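Local structure of LbaCas13a H328A (C2c2) (Lachnospiraceae bacterium NK4A179, 5WLH) at residues 564-569 with 910-915; 630-635 with 967-972; 982-987 with 1040-1045; 622-627 with 902-907. The protein binds a CRISPR guide RNA and, as a Cas13a nuclease that targets RNA, probably cleaves its substrates through paired HEPN domains. One frame throughout, in Å; residues are numbered along the deposited sequence.

Contact 1 of 4, residues 564-569 with 910-915; sequences LQYFGG and SRFLSP. With nucleotides of chain B.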
# COMPACT_ATOMS: atom_id res chain seq x y z
N LEU A 564 -0.52 8.81 33.14
CA LEU A 564 -1.79 9.48 32.95
C LEU A 564 -1.70 10.67 32.00
O LEU A 564 -2.75 11.20 31.61
CB LEU A 564 -2.37 9.89 34.31
CG LEU A 564 -2.81 8.73 35.22
CD1 LEU A 564 -3.29 9.22 36.60
CD2 LEU A 564 -3.91 7.95 34.53
N GLN A 565 -0.49 11.10 31.61
CA GLN A 565 -0.39 12.08 30.52
C GLN A 565 -1.07 11.57 29.26
O GLN A 565 -1.65 12.34 28.49
CB GLN A 565 1.08 12.39 30.22
CG GLN A 565 1.81 13.18 31.28
CD GLN A 565 3.29 13.35 30.98
OE1 GLN A 565 3.69 13.43 29.83
NE2 GLN A 565 4.10 13.41 32.03
N TYR A 566 -1.00 10.25 29.03
CA TYR A 566 -1.61 9.61 27.87
C TYR A 566 -3.09 9.36 28.06
O TYR A 566 -3.78 8.99 27.10
CB TYR A 566 -0.88 8.32 27.58
CG TYR A 566 0.52 8.61 27.15
CD1 TYR A 566 0.80 8.91 25.83
CD2 TYR A 566 1.56 8.65 28.08
CE1 TYR A 566 2.07 9.23 25.43
CE2 TYR A 566 2.85 8.95 27.68
CZ TYR A 566 3.09 9.25 26.35
OH TYR A 566 4.36 9.56 25.93
N PHE A 567 -3.60 9.54 29.28
CA PHE A 567 -5.03 9.52 29.57
C PHE A 567 -5.53 10.93 29.88
O PHE A 567 -6.43 11.11 30.71
CB PHE A 567 -5.32 8.55 30.70
CG PHE A 567 -5.05 7.09 30.36
CD1 PHE A 567 -6.04 6.31 29.78
CD2 PHE A 567 -3.82 6.53 30.61
CE1 PHE A 567 -5.79 4.98 29.46
CE2 PHE A 567 -3.56 5.20 30.29
CZ PHE A 567 -4.55 4.42 29.71
N GLY A 568 -4.91 11.93 29.26
CA GLY A 568 -5.39 13.29 29.29
C GLY A 568 -4.87 14.13 30.44
O GLY A 568 -5.28 15.29 30.56
N GLY A 569 -3.99 13.60 31.26
CA GLY A 569 -3.41 14.33 32.39
C GLY A 569 -3.94 13.82 33.72
O GLY A 569 -5.15 13.58 33.89
N SER A 910 -5.27 1.87 20.76
CA SER A 910 -5.61 3.10 20.04
C SER A 910 -5.40 4.32 20.92
O SER A 910 -5.01 5.39 20.43
CB SER A 910 -7.05 3.07 19.53
OG SER A 910 -7.98 3.10 20.60
N ARG A 911 -5.60 4.16 22.23
CA ARG A 911 -5.53 5.30 23.13
C ARG A 911 -4.11 5.84 23.25
O ARG A 911 -3.93 7.03 23.54
CB ARG A 911 -6.06 4.90 24.52
CG ARG A 911 -6.27 6.07 25.46
CD ARG A 911 -7.36 7.01 24.98
NE ARG A 911 -7.56 8.07 25.97
CZ ARG A 911 -6.90 9.23 26.00
NH1 ARG A 911 -5.99 9.52 25.07
NH2 ARG A 911 -7.16 10.11 26.95
N PHE A 912 -3.10 5.00 23.03
CA PHE A 912 -1.71 5.41 23.13
C PHE A 912 -1.14 5.90 21.81
O PHE A 912 0.08 6.06 21.69
CB PHE A 912 -0.86 4.27 23.69
CG PHE A 912 -0.79 4.29 25.18
CD1 PHE A 912 0.11 5.11 25.83
CD2 PHE A 912 -1.69 3.55 25.93
CE1 PHE A 912 0.15 5.16 27.20
CE2 PHE A 912 -1.66 3.60 27.32
CZ PHE A 912 -0.74 4.41 27.95
N LEU A 913 -1.98 6.15 20.81
CA LEU A 913 -1.52 6.67 19.54
C LEU A 913 -1.57 8.19 19.53
O LEU A 913 -2.24 8.81 20.34
CB LEU A 913 -2.37 6.12 18.40
CG LEU A 913 -2.40 4.61 18.23
CD1 LEU A 913 -3.38 4.25 17.11
CD2 LEU A 913 -0.97 4.10 17.93
N SER A 914 -0.86 8.80 18.58
CA SER A 914 -1.12 10.20 18.29
C SER A 914 -2.53 10.34 17.74
O SER A 914 -3.10 9.36 17.23
CB SER A 914 -0.11 10.74 17.28
OG SER A 914 -0.40 10.20 16.01
N PRO A 915 -3.12 11.53 17.82
CA PRO A 915 -4.46 11.73 17.22
C PRO A 915 -4.49 11.38 15.75
O PRO A 915 -5.46 10.78 15.28
CB PRO A 915 -4.73 13.23 17.43
CG PRO A 915 -3.84 13.65 18.54
CD PRO A 915 -2.64 12.74 18.53
P U B 35 -12.23 14.02 12.10
OP1 U B 35 -12.43 12.59 11.79
OP2 U B 35 -13.40 14.68 12.74
O5' U B 35 -10.96 14.23 13.02
C5' U B 35 -11.01 13.99 14.41
C4' U B 35 -9.69 14.39 15.02
O4' U B 35 -8.64 13.57 14.48
C3' U B 35 -9.26 15.81 14.70
O3' U B 35 -9.89 16.73 15.56
C2' U B 35 -7.75 15.74 14.87
O2' U B 35 -7.39 15.89 16.23
C1' U B 35 -7.44 14.30 14.42
N1 U B 35 -6.93 14.28 13.03
C2 U B 35 -5.59 14.53 12.88
O2 U B 35 -4.84 14.73 13.81
N3 U B 35 -5.15 14.52 11.58
C4 U B 35 -5.91 14.31 10.45
O4 U B 35 -5.34 14.36 9.36
C5 U B 35 -7.30 14.06 10.69
C6 U B 35 -7.76 14.05 11.95
O HOH W 1 -2.51 8.87 24.66
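Y566 meets F912 at the base of its ring: its CB lies 3.3 Å from F912 CE1, with CG close behind, and the two ring planes are inclined at only 32°. The chain of Y566 runs at about a right angle to that of F912 and ends in a hydroxyl bonded to the carbonyl O of L1046 on helix 1039-1047. Its carbonyl O lies over one face of the R911 guanidinium. Y566 O is 3.0 Å from R911 NH1 there, but at an angle too poor for a hydrogen bond; instead Y566 O accepts a hydrogen bond from a water whose O lies 2.8 Å away, and the same water O donates to R911 O at 2.6 Å, joining the two backbones. F567 comes next, its CE2 resting 3.7 Å from F912 CZ with the ring planes 89° apart. Y566, F567 and F912 thus form a buried aromatic cluster just beyond helix 559-564. R911 starts with CG anti to the backbone N (chi1 -169°) and bends at the next bond; NE is held by a salt bridge to E631, while NH2 lies 3.4 Å from F567 CA. An alanine at R911 would probably leave the buried carboxylate of E631 without its cationic mate and open a gap beside the F567 backbone. G568 N sits 3.7 Å from R911 NH2. This glycine, with the positive phi that favours it, is the C-prime residue of the Schellman motif that ends helix 559-564, in which G569 N reaches L564 O at 2.7 Å.

Contact 2 of 4, residues 630-635 with 967-972; sequences HETERM and IDLSVK. With nucleotides of chain B.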
# COMPACT_ATOMS: atom_id res chain seq x y z
N HIS A 630 -14.41 5.64 32.98
CA HIS A 630 -14.05 6.98 33.43
C HIS A 630 -13.86 7.91 32.24
O HIS A 630 -14.29 9.06 32.27
CB HIS A 630 -12.79 6.91 34.29
CG HIS A 630 -12.46 8.19 34.99
ND1 HIS A 630 -11.59 9.12 34.46
CD2 HIS A 630 -12.87 8.69 36.18
CE1 HIS A 630 -11.48 10.14 35.29
NE2 HIS A 630 -12.25 9.91 36.34
N GLU A 631 -13.24 7.41 31.17
CA GLU A 631 -13.02 8.24 30.00
C GLU A 631 -14.32 8.51 29.24
O GLU A 631 -14.50 9.61 28.72
CB GLU A 631 -11.97 7.60 29.09
CG GLU A 631 -10.62 7.56 29.76
CD GLU A 631 -9.47 7.82 28.80
OE1 GLU A 631 -9.21 6.94 27.95
OE2 GLU A 631 -8.82 8.89 28.91
N THR A 632 -15.22 7.53 29.17
CA THR A 632 -16.50 7.79 28.51
C THR A 632 -17.26 8.91 29.22
O THR A 632 -17.97 9.68 28.57
CB THR A 632 -17.40 6.55 28.45
OG1 THR A 632 -17.83 6.18 29.77
CG2 THR A 632 -16.71 5.39 27.80
N GLU A 633 -17.08 9.02 30.53
CA GLU A 633 -17.82 10.03 31.28
C GLU A 633 -17.42 11.45 30.89
O GLU A 633 -18.19 12.38 31.13
CB GLU A 633 -17.64 9.81 32.78
CG GLU A 633 -18.57 8.73 33.33
CD GLU A 633 -18.10 8.16 34.65
OE1 GLU A 633 -17.12 8.70 35.22
OE2 GLU A 633 -18.71 7.18 35.13
N ARG A 634 -16.26 11.64 30.27
CA ARG A 634 -15.87 12.99 29.90
C ARG A 634 -16.23 13.35 28.46
O ARG A 634 -16.09 14.51 28.08
CB ARG A 634 -14.37 13.22 30.16
CG ARG A 634 -13.39 12.36 29.39
CD ARG A 634 -11.94 12.63 29.87
NE ARG A 634 -11.47 13.94 29.43
CZ ARG A 634 -10.29 14.18 28.86
NH1 ARG A 634 -9.42 13.19 28.68
NH2 ARG A 634 -9.96 15.41 28.50
N MET A 635 -16.76 12.40 27.68
CA MET A 635 -16.88 12.60 26.23
C MET A 635 -17.84 13.73 25.89
O MET A 635 -17.57 14.53 24.98
CB MET A 635 -17.31 11.31 25.55
CG MET A 635 -16.25 10.22 25.62
SD MET A 635 -14.61 10.82 25.13
CE MET A 635 -14.88 11.12 23.38
N ILE A 967 -12.19 3.22 19.24
CA ILE A 967 -11.11 3.95 18.58
C ILE A 967 -11.48 5.42 18.44
O ILE A 967 -10.65 6.30 18.66
CB ILE A 967 -10.78 3.34 17.22
CG1 ILE A 967 -10.37 1.88 17.36
CG2 ILE A 967 -9.63 4.14 16.56
CD1 ILE A 967 -9.98 1.24 16.03
N ASP A 968 -12.74 5.69 18.07
CA ASP A 968 -13.21 7.07 17.94
C ASP A 968 -13.06 7.82 19.25
O ASP A 968 -12.67 9.01 19.26
CB ASP A 968 -14.66 7.07 17.47
CG ASP A 968 -15.27 8.46 17.46
OD1 ASP A 968 -15.11 9.18 16.45
OD2 ASP A 968 -15.91 8.85 18.47
N LEU A 969 -13.33 7.15 20.38
CA LEU A 969 -13.10 7.77 21.68
C LEU A 969 -11.63 8.14 21.83
O LEU A 969 -11.31 9.25 22.27
CB LEU A 969 -13.56 6.83 22.80
CG LEU A 969 -13.18 7.25 24.23
CD1 LEU A 969 -14.32 6.99 25.22
CD2 LEU A 969 -11.90 6.54 24.70
N SER A 970 -10.73 7.25 21.40
CA SER A 970 -9.30 7.56 21.45
C SER A 970 -8.94 8.73 20.53
O SER A 970 -8.18 9.62 20.93
CB SER A 970 -8.49 6.32 21.08
OG SER A 970 -8.53 5.39 22.15
N VAL A 971 -9.47 8.74 19.30
CA VAL A 971 -9.17 9.86 18.40
C VAL A 971 -9.44 11.18 19.10
O VAL A 971 -8.60 12.09 19.13
CB VAL A 971 -9.99 9.75 17.10
CG1 VAL A 971 -9.82 11.02 16.25
CG2 VAL A 971 -9.59 8.52 16.30
N LYS A 972 -10.63 11.29 19.70
CA LYS A 972 -11.05 12.54 20.32
C LYS A 972 -10.20 12.85 21.55
O LYS A 972 -9.73 13.98 21.71
CB LYS A 972 -12.54 12.44 20.69
CG LYS A 972 -13.46 12.51 19.47
CD LYS A 972 -14.77 11.80 19.69
CE LYS A 972 -15.80 12.13 18.62
NZ LYS A 972 -16.99 11.20 18.68
P U B 35 -12.23 14.02 12.10
OP1 U B 35 -12.43 12.59 11.79
OP2 U B 35 -13.40 14.68 12.74
O5' U B 35 -10.96 14.23 13.02
C5' U B 35 -11.01 13.99 14.41
C4' U B 35 -9.69 14.39 15.02
O4' U B 35 -8.64 13.57 14.48
C3' U B 35 -9.26 15.81 14.70
O3' U B 35 -9.89 16.73 15.56
C2' U B 35 -7.75 15.74 14.87
O2' U B 35 -7.39 15.89 16.23
C1' U B 35 -7.44 14.30 14.42
N1 U B 35 -6.93 14.28 13.03
C2 U B 35 -5.59 14.53 12.88
O2 U B 35 -4.84 14.73 13.81
N3 U B 35 -5.15 14.52 11.58
C4 U B 35 -5.91 14.31 10.45
O4 U B 35 -5.34 14.36 9.36
C5 U B 35 -7.30 14.06 10.69
C6 U B 35 -7.76 14.05 11.95
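L969 CD1 touches both T632 and M635, and the tight part of the contact is built round that carbon. T632 CG2 is 3.9 Å from L969 CD1, M635 CG is 3.8 Å from the same methyl, and M635 SD is equally near. L969 gets there with CG anti to the backbone N (chi1 171°). M635 bends at both chi2 (-48°) and chi3 (-69°), and its chain crosses L969 at about a right angle; the methyl CE ends 3.8 Å from K972 CD and as close to K972 CB. The aliphatic part of the lysine therefore forms one wall for the thioether. E631 contributes less, its OE1 standing 4.2 Å from L969 CD2; its carboxylate is taken up by R911 and probably Y907.

The looser side is marked by partly exposed D968 and K972. Beyond CG the lysine is extended, and its NZ makes a 2.6 Å salt bridge to D968 OD2, on the syn side of the carboxylate. The lysine's charge is probably balanced within helix 960-974, and only the carbon chain packs across. Elsewhere on this helix, V971 CG1 lies 3.3 Å from O4' of U35 of chain B, a nucleotide of the bound crRNA. Helix 960-974 also bears on helices 901-911 and 915-941, while the end of helix 621-632 (E631, T632) and the start of helix 635-645 (M635), joined by a type I turn from T632 to M635, both pack on it.

Contact 3 of 4, residues 982-987 with 1040-1045; sequences SDYFKD and NIILSK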
# COMPACT_ATOMS: atom_id res chain seq x y z
N SER A 982 1.02 21.36 34.73
CA SER A 982 1.51 20.40 35.71
C SER A 982 1.10 18.97 35.38
O SER A 982 1.62 18.03 36.00
CB SER A 982 1.01 20.75 37.11
OG SER A 982 -0.40 20.87 37.13
N ASP A 983 0.16 18.78 34.45
CA ASP A 983 -0.12 17.44 33.98
C ASP A 983 1.02 16.89 33.14
O ASP A 983 1.14 15.66 33.01
CB ASP A 983 -1.43 17.41 33.19
CG ASP A 983 -2.64 17.28 34.08
OD1 ASP A 983 -2.47 16.91 35.26
OD2 ASP A 983 -3.77 17.51 33.60
N TYR A 984 1.86 17.76 32.58
CA TYR A 984 2.91 17.34 31.67
C TYR A 984 4.31 17.68 32.16
O TYR A 984 5.27 17.02 31.73
CB TYR A 984 2.69 17.97 30.29
CG TYR A 984 1.32 17.63 29.73
CD1 TYR A 984 1.04 16.34 29.28
CD2 TYR A 984 0.32 18.58 29.68
CE1 TYR A 984 -0.22 16.02 28.79
CE2 TYR A 984 -0.94 18.27 29.20
CZ TYR A 984 -1.20 16.99 28.74
OH TYR A 984 -2.44 16.69 28.27
N PHE A 985 4.45 18.67 33.03
CA PHE A 985 5.76 19.06 33.53
C PHE A 985 5.65 19.39 35.01
O PHE A 985 4.58 19.76 35.51
CB PHE A 985 6.32 20.25 32.74
CG PHE A 985 6.47 19.99 31.25
CD1 PHE A 985 5.42 20.23 30.38
CD2 PHE A 985 7.67 19.52 30.73
CE1 PHE A 985 5.56 20.00 29.02
CE2 PHE A 985 7.81 19.29 29.37
CZ PHE A 985 6.76 19.53 28.52
N LYS A 986 6.77 19.23 35.72
CA LYS A 986 6.78 19.48 37.17
C LYS A 986 6.39 20.92 37.48
O LYS A 986 5.58 21.16 38.38
CB LYS A 986 8.15 19.14 37.75
CG LYS A 986 8.29 19.40 39.25
CD LYS A 986 7.08 18.89 40.05
CE LYS A 986 7.26 19.22 41.54
NZ LYS A 986 6.47 18.37 42.47
N ASP A 987 6.93 21.88 36.74
CA ASP A 987 6.63 23.29 36.99
C ASP A 987 6.88 24.08 35.71
O ASP A 987 7.34 23.54 34.71
CB ASP A 987 7.45 23.83 38.16
CG ASP A 987 8.92 23.45 38.08
OD1 ASP A 987 9.51 23.56 36.98
OD2 ASP A 987 9.49 23.04 39.11
N ASN A 1040 0.90 21.75 20.37
CA ASN A 1040 1.84 21.02 19.52
C ASN A 1040 3.09 20.61 20.29
O ASN A 1040 3.67 19.55 20.03
CB ASN A 1040 2.20 21.87 18.31
CG ASN A 1040 1.01 22.13 17.40
OD1 ASN A 1040 0.06 21.33 17.35
ND2 ASN A 1040 1.04 23.24 16.69
N ILE A 1041 3.52 21.43 21.24
CA ILE A 1041 4.66 21.06 22.08
C ILE A 1041 4.32 19.82 22.90
O ILE A 1041 5.12 18.88 22.98
CB ILE A 1041 5.08 22.23 22.98
CG1 ILE A 1041 5.63 23.38 22.13
CG2 ILE A 1041 6.11 21.78 24.01
CD1 ILE A 1041 7.02 23.18 21.64
N ILE A 1042 3.14 19.80 23.51
CA ILE A 1042 2.78 18.65 24.35
C ILE A 1042 2.57 17.41 23.48
O ILE A 1042 3.01 16.31 23.83
CB ILE A 1042 1.55 18.97 25.22
CG1 ILE A 1042 1.95 19.79 26.45
CG2 ILE A 1042 0.93 17.69 25.76
CD1 ILE A 1042 2.31 21.20 26.17
N LEU A 1043 1.92 17.57 22.32
CA LEU A 1043 1.74 16.42 21.43
C LEU A 1043 3.08 15.87 20.96
O LEU A 1043 3.25 14.66 20.82
CB LEU A 1043 0.86 16.81 20.24
CG LEU A 1043 -0.62 17.03 20.53
CD1 LEU A 1043 -1.31 17.57 19.29
CD2 LEU A 1043 -1.32 15.75 21.02
N SER A 1044 4.05 16.75 20.70
CA SER A 1044 5.37 16.27 20.31
C SER A 1044 6.07 15.57 21.47
O SER A 1044 6.84 14.63 21.26
CB SER A 1044 6.20 17.44 19.77
OG SER A 1044 6.88 18.09 20.82
N LYS A 1045 5.78 15.99 22.71
CA LYS A 1045 6.36 15.34 23.88
C LYS A 1045 5.75 13.96 24.11
O LYS A 1045 6.45 13.01 24.49
CB LYS A 1045 6.16 16.23 25.11
CG LYS A 1045 6.35 15.53 26.46
CD LYS A 1045 7.79 15.62 26.95
CE LYS A 1045 7.88 15.73 28.48
NZ LYS A 1045 6.67 15.21 29.20
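Y984 presents a ring face to I1042, whose CG2 methyl sits over the middle of the ring, 3.6 Å from the centroid and 10° off the normal, a well-centred CH-pi contact. The two chains cross at about a right angle, and I1042 CG1 leans toward the CD2 side of the ring. D983 CB lies over the opposite face, toward the rim, so the ring is sandwiched between aliphatic carbons. F985 turns its edge to I1042, with CE1 4.4 Å from CG1, and meets K1045 tip to tip. K1045 CE comes to 3.7 Å from F985 CE2, and NZ stands over the ring face 4.6 Å from its centroid, a cation-pi interaction. Bends at chi2, chi3 and chi4 bring that ammonium within 3.4 Å of Y984 O, a weak bond; its stronger partner is Q516 OE1. An alanine at Y984 would probably leave I1042 CG2 without its aromatic platform and the backbone N of S978 without the tyrosine hydroxyl that accepts from it. The arrangement joins a loop to a helix flank: the loop after helix 960-974 lays two consecutive aromatic residues on one side of helix 1039-1047, the second of them two residues before D987, which N-caps helix 988-995.

Contact 4 of 4, residues 622-627 with 902-907; sequences ELISAM and ELQKWY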
# COMPACT_ATOMS: atom_id res chain seq x y z
N GLU A 622 -10.57 -5.33 35.43
CA GLU A 622 -11.43 -4.39 36.13
C GLU A 622 -10.84 -2.99 36.10
O GLU A 622 -11.57 -2.01 35.93
CB GLU A 622 -11.66 -4.86 37.57
CG GLU A 622 -12.51 -6.13 37.67
CD GLU A 622 -11.75 -7.40 37.30
OE1 GLU A 622 -10.54 -7.49 37.59
OE2 GLU A 622 -12.37 -8.31 36.71
N LEU A 623 -9.52 -2.88 36.24
CA LEU A 623 -8.89 -1.57 36.19
C LEU A 623 -9.06 -0.93 34.82
O LEU A 623 -9.54 0.20 34.70
CB LEU A 623 -7.41 -1.69 36.56
CG LEU A 623 -6.51 -0.48 36.30
CD1 LEU A 623 -6.99 0.78 37.03
CD2 LEU A 623 -5.07 -0.82 36.65
N ILE A 624 -8.68 -1.66 33.76
CA ILE A 624 -8.78 -1.11 32.40
C ILE A 624 -10.23 -0.75 32.08
O ILE A 624 -10.50 0.32 31.52
CB ILE A 624 -8.20 -2.11 31.38
CG1 ILE A 624 -6.77 -2.50 31.75
CG2 ILE A 624 -8.24 -1.52 29.96
CD1 ILE A 624 -5.79 -1.33 31.77
N SER A 625 -11.17 -1.63 32.43
CA SER A 625 -12.58 -1.36 32.18
C SER A 625 -13.05 -0.13 32.93
O SER A 625 -13.83 0.67 32.40
CB SER A 625 -13.42 -2.58 32.58
OG SER A 625 -14.78 -2.22 32.67
N ALA A 626 -12.61 0.04 34.18
CA ALA A 626 -13.01 1.22 34.94
C ALA A 626 -12.37 2.48 34.37
O ALA A 626 -12.98 3.56 34.41
CB ALA A 626 -12.62 1.06 36.42
N MET A 627 -11.16 2.37 33.84
CA MET A 627 -10.55 3.52 33.18
C MET A 627 -11.31 3.89 31.92
O MET A 627 -11.51 5.08 31.63
CB MET A 627 -9.09 3.25 32.87
CG MET A 627 -8.19 3.32 34.08
SD MET A 627 -6.46 3.03 33.67
CE MET A 627 -5.94 4.63 33.06
N GLU A 902 -10.85 -8.26 24.50
CA GLU A 902 -10.48 -7.79 23.16
C GLU A 902 -10.82 -6.32 22.97
O GLU A 902 -10.02 -5.57 22.40
CB GLU A 902 -11.15 -8.65 22.08
CG GLU A 902 -10.78 -8.22 20.66
CD GLU A 902 -9.35 -8.57 20.28
OE1 GLU A 902 -8.73 -9.40 20.99
OE2 GLU A 902 -8.86 -8.00 19.28
N LEU A 903 -12.01 -5.88 23.42
CA LEU A 903 -12.31 -4.45 23.37
C LEU A 903 -11.30 -3.66 24.19
O LEU A 903 -10.87 -2.58 23.77
CB LEU A 903 -13.73 -4.18 23.85
CG LEU A 903 -14.83 -4.46 22.82
CD1 LEU A 903 -16.21 -4.20 23.41
CD2 LEU A 903 -14.63 -3.65 21.51
N GLN A 904 -10.89 -4.18 25.34
CA GLN A 904 -9.88 -3.48 26.13
C GLN A 904 -8.56 -3.32 25.36
O GLN A 904 -7.88 -2.29 25.49
CB GLN A 904 -9.67 -4.21 27.46
CG GLN A 904 -10.93 -4.12 28.33
CD GLN A 904 -10.76 -4.82 29.68
OE1 GLN A 904 -9.66 -5.21 30.06
NE2 GLN A 904 -11.87 -5.02 30.38
N LYS A 905 -8.19 -4.31 24.56
CA LYS A 905 -6.99 -4.17 23.74
C LYS A 905 -7.13 -3.04 22.73
O LYS A 905 -6.22 -2.22 22.57
CB LYS A 905 -6.68 -5.47 23.00
CG LYS A 905 -6.35 -6.67 23.85
CD LYS A 905 -6.05 -7.81 22.87
CE LYS A 905 -6.28 -9.15 23.48
NZ LYS A 905 -6.15 -10.18 22.42
N TRP A 906 -8.24 -3.02 21.99
CA TRP A 906 -8.44 -1.95 21.02
C TRP A 906 -8.40 -0.60 21.71
O TRP A 906 -7.86 0.38 21.17
CB TRP A 906 -9.77 -2.10 20.29
CG TRP A 906 -9.77 -3.20 19.31
CD1 TRP A 906 -10.29 -4.45 19.49
CD2 TRP A 906 -9.23 -3.17 17.99
NE1 TRP A 906 -10.10 -5.20 18.35
CE2 TRP A 906 -9.45 -4.44 17.42
CE3 TRP A 906 -8.57 -2.19 17.24
CZ2 TRP A 906 -9.04 -4.76 16.13
CZ3 TRP A 906 -8.17 -2.51 15.95
CH2 TRP A 906 -8.41 -3.78 15.41
N TYR A 907 -8.98 -0.53 22.89
CA TYR A 907 -8.96 0.69 23.68
C TYR A 907 -7.54 1.14 23.98
O TYR A 907 -7.14 2.25 23.61
CB TYR A 907 -9.73 0.46 24.98
CG TYR A 907 -9.62 1.59 25.97
CD1 TYR A 907 -9.74 2.92 25.56
CD2 TYR A 907 -9.43 1.32 27.32
CE1 TYR A 907 -9.65 3.95 26.49
CE2 TYR A 907 -9.34 2.34 28.24
CZ TYR A 907 -9.46 3.65 27.83
OH TYR A 907 -9.38 4.67 28.77
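Q904 lies against I624 along most of its length, crossing it obliquely. Its CB is 3.9 Å from I624 CG2. CG, anti to the carbonyl carbon (chi1 -66°), stays near the same methyl at 4.1 Å, and the chain then runs out fully extended (chi2 -179°). CD passes beside I624 CB and CG2, and at the tip the amide divides: OE1 stands 3.7 Å from I624 CB, while NE2 is 3.6 Å from S625 CB. Both are packing contacts, for the polar needs of the amide are met elsewhere. OE1 accepts from W619 NE1, and NE2 donates to the carbonyl O of V897, with a weak second bond to K621 O. Bonds to both amide atoms are likely to fix its rotation.

Y907, one turn further on, brings its CD2 to 4.1 Å from I624 CG2, and the ring runs on past I624 O until OH lies 3.6 Å from M627 O. That hydroxyl is probably hydrogen-bonded to E631, further along helix 621-632, and the ring also meets F628 edge-to-face. The segments 622-627 and 902-907 cross at 59°, with axes 10.3 Å apart. Helix 588-602 packs on I624 and M627 and also touches helix 901-911 through K905 and W906, K905 making a salt bridge to D605, which falls within a sequence matching the HEPN R-x4-H signature. Helix 960-974 touches W906 and Y907, and helix 891-898 abuts S625 and L903.

Contacts 1, 2 and 4 are buried and share elements: 1 and 4 both use helix 901-911, 2 and 4 both use helix 621-632. E631 ties all three, bonding R911 of contact 1 and probably Y907 of contact 4, and F567 touches M627 and Y907. Contact 3, partly buried, lies about 20 Å and 25 Å from contacts 2 and 4 (centre to centre) but meets contact 1 through Q565 and G569 against D983. The chemistry varies accordingly: aromatic rings, a guanidinium and a bridging water in contact 1, aliphatic and thioether packing in contact 2, an amide bonded to residues outside both segments in contact 4, and ring-face interactions with a methyl and an ammonium in contact 3.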